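PDB 7C6C: chitosanase from Bacillus subtilis subsp. subtilis str. 168, which catalyses the endohydrolysis of beta-(1->4) linkages between D-glucosamine residues in partly acetylated chitosan, and probably helps in defence against fungi. Local coordinates for residues G2-K8 with Y119-M123; D52-V56 with V113-Y118. All blocks are in the same frame, centred on the assembly; numbering follows the deposited sequence. Where two conformers were deposited one is given.

Contact 1 (G2-K8 with Y119-M123)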
loop_
_atom_site.group_PDB
_atom_site.type_symbol
_atom_site.label_atom_id
_atom_site.label_comp_id
_atom_site.label_asym_id
_atom_site.label_seq_id
_atom_site.Cartn_x
_atom_site.Cartn_y
_atom_site.Cartn_z
ATOM N N GLY A 2 10.947 11.828 7.059
ATOM C CA GLY A 2 10.063 11.139 6.139
ATOM C C GLY A 2 10.156 11.680 4.726
ATOM O O GLY A 2 11.240 11.980 4.234
ATOM N N LEU A 3 9.011 11.791 4.065
ATOM C CA LEU A 3 8.914 12.407 2.751
ATOM C C LEU A 3 8.365 13.816 2.914
ATOM O O LEU A 3 7.426 14.035 3.682
ATOM C CB LEU A 3 7.995 11.577 1.856
ATOM C CG LEU A 3 8.502 10.163 1.574
ATOM C CD1 LEU A 3 7.433 9.336 0.871
ATOM C CD2 LEU A 3 9.780 10.221 0.740
ATOM N N ASN A 4 8.965 14.777 2.209
ATOM C CA ASN A 4 8.433 16.133 2.235
ATOM C C ASN A 4 7.121 16.186 1.449
ATOM O O ASN A 4 6.657 15.186 0.905
ATOM C CB ASN A 4 9.494 17.161 1.816
ATOM C CG ASN A 4 9.822 17.125 0.324
ATOM O OD1 ASN A 4 9.024 16.689 -0.504
ATOM N ND2 ASN A 4 11.008 17.620 -0.025
ATOM N N LYS A 5 6.506 17.369 1.391
ATOM C CA LYS A 5 5.180 17.482 0.787
ATOM C C LYS A 5 5.166 16.972 -0.651
ATOM O O LYS A 5 4.318 16.153 -1.020
ATOM C CB LYS A 5 4.699 18.929 0.853
ATOM C CG LYS A 5 3.306 19.153 0.300
ATOM C CD LYS A 5 2.843 20.560 0.648
ATOM C CE LYS A 5 1.387 20.788 0.284
ATOM N NZ LYS A 5 1.189 20.933 -1.183
ATOM N N ASP A 6 6.094 17.453 -1.481
ATOM C CA ASP A 6 6.117 17.029 -2.878
ATOM C C ASP A 6 6.486 15.558 -3.009
ATOM O O ASP A 6 5.874 14.829 -3.799
ATOM C CB ASP A 6 7.104 17.870 -3.689
ATOM C CG ASP A 6 6.627 19.279 -3.927
ATOM O OD1 ASP A 6 5.404 19.511 -3.913
ATOM O OD2 ASP A 6 7.488 20.151 -4.163
ATOM N N GLN A 7 7.504 15.111 -2.271
ATOM C CA GLN A 7 7.930 13.718 -2.380
ATOM C C GLN A 7 6.826 12.767 -1.950
ATOM O O GLN A 7 6.631 11.713 -2.570
ATOM C CB GLN A 7 9.172 13.471 -1.530
ATOM C CG GLN A 7 10.394 14.234 -1.985
ATOM C CD GLN A 7 11.458 14.326 -0.911
ATOM O OE1 GLN A 7 11.177 14.208 0.289
ATOM N NE2 GLN A 7 12.687 14.556 -1.338
ATOM N N LYS A 8 6.110 13.112 -0.873
ATOM C CA LYS A 8 5.035 12.253 -0.390
ATOM C C LYS A 8 3.911 12.162 -1.413
ATOM O O LYS A 8 3.368 11.077 -1.659
ATOM C CB LYS A 8 4.508 12.773 0.949
ATOM C CG LYS A 8 3.588 11.804 1.684
ATOM C CD LYS A 8 3.299 12.297 3.100
ATOM C CE LYS A 8 2.365 11.363 3.861
ATOM N NZ LYS A 8 0.942 11.503 3.451
ATOM N N TYR A 119 1.806 4.878 6.384
ATOM C CA TYR A 119 2.854 5.875 6.195
ATOM C C TYR A 119 3.804 5.936 7.384
ATOM O O TYR A 119 5.024 5.847 7.211
ATOM C CB TYR A 119 2.275 7.252 5.906
ATOM C CG TYR A 119 3.358 8.287 5.711
ATOM C CD1 TYR A 119 4.232 8.212 4.629
ATOM C CD2 TYR A 119 3.532 9.323 6.619
ATOM C CE1 TYR A 119 5.237 9.148 4.455
ATOM C CE2 TYR A 119 4.536 10.269 6.449
ATOM C CZ TYR A 119 5.380 10.175 5.361
ATOM O OH TYR A 119 6.379 11.100 5.171
ATOM N N GLN A 120 3.273 6.117 8.599
ATOM C CA GLN A 120 4.165 6.219 9.754
ATOM C C GLN A 120 4.968 4.948 9.978
ATOM O O GLN A 120 6.187 5.047 10.198
ATOM C CB GLN A 120 3.419 6.692 11.007
ATOM C CG GLN A 120 2.772 8.063 10.881
ATOM C CD GLN A 120 3.764 9.176 10.621
ATOM O OE1 GLN A 120 4.937 9.079 10.978
ATOM N NE2 GLN A 120 3.289 10.250 10.004
ATOM N N PRO A 121 4.386 3.746 9.924
ATOM C CA PRO A 121 5.230 2.547 10.038
ATOM C C PRO A 121 6.276 2.437 8.943
ATOM O O PRO A 121 7.404 2.003 9.210
ATOM C CB PRO A 121 4.208 1.404 10.013
ATOM C CG PRO A 121 2.977 2.021 10.601
ATOM C CD PRO A 121 2.953 3.408 10.030
ATOM N N ALA A 122 5.950 2.839 7.711
ATOM C CA ALA A 122 6.951 2.812 6.650
ATOM C C ALA A 122 8.107 3.752 6.957
ATOM O O ALA A 122 9.272 3.405 6.731
ATOM C CB ALA A 122 6.319 3.171 5.306
ATOM N N MET A 123 7.807 4.956 7.454
ATOM C CA MET A 123 8.879 5.901 7.763
ATOM C C MET A 123 9.693 5.450 8.971
ATOM O O MET A 123 10.909 5.683 9.017
ATOM C CB MET A 123 8.326 7.315 7.973
ATOM C CG MET A 123 7.644 7.932 6.751
ATOM S SD MET A 123 8.631 7.927 5.231
ATOM C CE MET A 123 7.962 6.499 4.375
#
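The last methylene of K8, CE, lies over the aromatic face of Y119: CE of K8 sits 3.4 Å from the centroid of the Y119 ring and almost on the ring normal, a CH-pi contact, while NZ of K8, 4.6 Å from the same centroid and still above the face, adds a cation-pi interaction. The ammonium group also forms a salt bridge with E12, one turn further along its own helix, so its charge is shared between carboxylate and ring. At the ring edge the phenol serves the backbone of the N-terminal arm, with L3 N donating a nearly straight hydrogen bond to Y119 OH (2.9 Å). G2 fits tightly beside it, its CA 3.6 Å from M123 SD; a side chain here would clash with the Y119 hydroxyl. The L3 side chain completes the apolar packing, with CD1 4.2 Å from Y119 CE1 and CG 4.3 Å from M123 SD. Beyond this arm the chain enters its first helix through a capping box: N4 OD1 accepts from Q7 N (2.8 Å) and Q7 OE1 from N4 N (3.0 Å). The contact thus fastens the extended N-terminus and the first turn of helix 5-20 to helix 104-128, with helix 134-147 packing alongside: A134 and R137 touch L3, and Y141 packs edge-to-face with Y119.

Contact 2 (D52-V56 with V113-Y118)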
loop_
_atom_site.group_PDB
_atom_site.type_symbol
_atom_site.label_atom_id
_atom_site.label_comp_id
_atom_site.label_asym_id
_atom_site.label_seq_id
_atom_site.Cartn_x
_atom_site.Cartn_y
_atom_site.Cartn_z
ATOM N N ASP A 52 -8.340 -3.603 8.375
ATOM C CA ASP A 52 -8.046 -2.201 8.117
ATOM C C ASP A 52 -9.231 -1.458 7.524
ATOM O O ASP A 52 -9.410 -0.276 7.837
ATOM C CB ASP A 52 -6.712 -1.972 7.393
ATOM C CG ASP A 52 -6.654 -2.609 6.033
ATOM O OD1 ASP A 52 -7.465 -3.507 5.746
ATOM O OD2 ASP A 52 -5.776 -2.203 5.241
ATOM N N ALA A 53 -10.087 -2.113 6.729
ATOM C CA ALA A 53 -11.323 -1.452 6.321
ATOM C C ALA A 53 -12.227 -1.203 7.525
ATOM O O ALA A 53 -12.886 -0.159 7.611
ATOM C CB ALA A 53 -12.037 -2.267 5.245
ATOM N N LEU A 54 -12.274 -2.159 8.458
ATOM C CA LEU A 54 -12.975 -1.953 9.719
ATOM C C LEU A 54 -12.484 -0.683 10.406
ATOM O O LEU A 54 -13.285 0.131 10.872
ATOM C CB LEU A 54 -12.785 -3.179 10.618
ATOM C CG LEU A 54 -13.163 -3.001 12.089
ATOM C CD1 LEU A 54 -14.664 -2.783 12.275
ATOM C CD2 LEU A 54 -12.685 -4.198 12.885
ATOM N N GLU A 55 -11.163 -0.486 10.459
ATOM C CA GLU A 55 -10.626 0.700 11.124
ATOM C C GLU A 55 -11.094 1.982 10.450
ATOM O O GLU A 55 -11.432 2.952 11.136
ATOM C CB GLU A 55 -9.098 0.652 11.210
ATOM C CG GLU A 55 -8.588 -0.469 12.103
ATOM C CD GLU A 55 -7.177 -0.244 12.580
ATOM O OE1 GLU A 55 -6.885 0.863 13.069
ATOM O OE2 GLU A 55 -6.358 -1.175 12.462
ATOM N N VAL A 56 -11.133 2.009 9.112
ATOM C CA VAL A 56 -11.663 3.184 8.426
ATOM C C VAL A 56 -13.086 3.474 8.887
ATOM O O VAL A 56 -13.432 4.617 9.206
ATOM C CB VAL A 56 -11.579 3.021 6.900
ATOM C CG1 VAL A 56 -12.294 4.185 6.220
ATOM C CG2 VAL A 56 -10.135 2.940 6.460
ATOM N N VAL A 113 -6.325 6.574 8.864
ATOM C CA VAL A 113 -5.947 5.166 8.972
ATOM C C VAL A 113 -4.712 4.880 8.127
ATOM O O VAL A 113 -3.796 4.171 8.561
ATOM C CB VAL A 113 -7.141 4.259 8.624
ATOM C CG1 VAL A 113 -6.743 2.796 8.670
ATOM C CG2 VAL A 113 -8.268 4.521 9.601
ATOM N N ASN A 114 -4.649 5.446 6.916
ATOM C CA ASN A 114 -3.456 5.277 6.093
ATOM C C ASN A 114 -2.218 5.796 6.805
ATOM O O ASN A 114 -1.153 5.168 6.756
ATOM C CB ASN A 114 -3.627 6.000 4.763
ATOM C CG ASN A 114 -2.385 5.907 3.913
ATOM O OD1 ASN A 114 -2.065 4.836 3.399
ATOM N ND2 ASN A 114 -1.656 7.014 3.781
ATOM N N ASP A 115 -2.336 6.948 7.464
ATOM C CA ASP A 115 -1.180 7.516 8.146
ATOM C C ASP A 115 -0.724 6.605 9.278
ATOM O O ASP A 115 0.476 6.350 9.449
ATOM C CB ASP A 115 -1.540 8.906 8.670
ATOM C CG ASP A 115 -0.366 9.609 9.298
ATOM O OD1 ASP A 115 0.616 9.876 8.578
ATOM O OD2 ASP A 115 -0.428 9.895 10.510
ATOM N N HIS A 116 -1.679 6.089 10.049
ATOM C CA HIS A 116 -1.355 5.310 11.235
ATOM C C HIS A 116 -0.873 3.908 10.882
ATOM O O HIS A 116 0.042 3.388 11.531
ATOM C CB HIS A 116 -2.591 5.237 12.129
ATOM C CG HIS A 116 -2.380 4.470 13.395
ATOM N ND1 HIS A 116 -1.497 4.874 14.375
ATOM C CD2 HIS A 116 -2.941 3.322 13.844
ATOM C CE1 HIS A 116 -1.529 4.010 15.374
ATOM N NE2 HIS A 116 -2.391 3.055 15.075
ATOM N N LEU A 117 -1.476 3.278 9.873
ATOM C CA LEU A 117 -1.153 1.892 9.555
ATOM C C LEU A 117 -0.033 1.748 8.539
ATOM O O LEU A 117 0.673 0.736 8.552
ATOM C CB LEU A 117 -2.380 1.165 8.997
ATOM C CG LEU A 117 -3.573 0.963 9.934
ATOM C CD1 LEU A 117 -4.565 0.010 9.292
ATOM C CD2 LEU A 117 -3.140 0.445 11.296
ATOM N N TYR A 118 0.142 2.714 7.641
ATOM C CA TYR A 118 1.052 2.534 6.514
ATOM C C TYR A 118 2.148 3.591 6.462
ATOM O O TYR A 118 3.329 3.239 6.500
ATOM C CB TYR A 118 0.283 2.427 5.182
ATOM C CG TYR A 118 -0.959 1.555 5.248
ATOM C CD1 TYR A 118 -0.892 0.229 5.674
ATOM C CD2 TYR A 118 -2.201 2.061 4.893
ATOM C CE1 TYR A 118 -2.038 -0.563 5.745
ATOM C CE2 TYR A 118 -3.342 1.280 4.965
ATOM C CZ TYR A 118 -3.258 -0.026 5.385
ATOM O OH TYR A 118 -4.405 -0.781 5.437
#
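Two helices of the GH46 chitosanase fold, whose family belongs to the lysozyme clan, pack here in a roughly antiparallel helix pair: the axes of 52-56 and 113-118 approach to 10.6 Å at 142°. D52 opens helix 52-63 and directs its side chain across the interface, CB lying 3.5 Å from L117 CD1; its OD1 accepts a hydrogen bond from the backbone of T47, tying the helix start to strand 46-47. A53 and L54 face elsewhere, L54 packing on helix 73-82. One turn on from D52, E55 covers both V113 and L117: CB is 4.1 Å from V113 CG1, and OE2 is 3.8 Å from L117 CD2. V56 closes the segment at the nearest backbone approach, 6.1 Å between its CA and that of V113, with V56 CG2 3.9 Å from V113 CB and F46 touching both valines. Y118 swings its ring towards the start of helix 52-63, about 9 Å from the side chain of the predicted proton donor E19. D52 and Y118 each have two deposited conformers, and the 2.0 Å between D52 OD2 and Y118 OH is too short for a hydrogen bond, so these two conformers probably do not coexist.

Both contacts are built on helix 104-128, with centres 16 Å apart: contact 2 uses its residues 113-118 and contact 1 the directly following 119-123. Along the chain they are nested, since 52-56 and 113-118 both fall between the ends joined by contact 1. The helix thereby receives the N-terminal arm and helix 5-20 at one level and helix 52-63, beside the small three-stranded sheet, at another, consistent with its role in GH46 enzymes as the backbone between two lobes. Where the contacts meet, the helix widens and then kinks at P121; a probable hydrogen bond from Q120 N to D115 O (2.9 Å) spans the junction. Contact 2 lies nearer the probable catalytic residues, while contact 1 is remote from them.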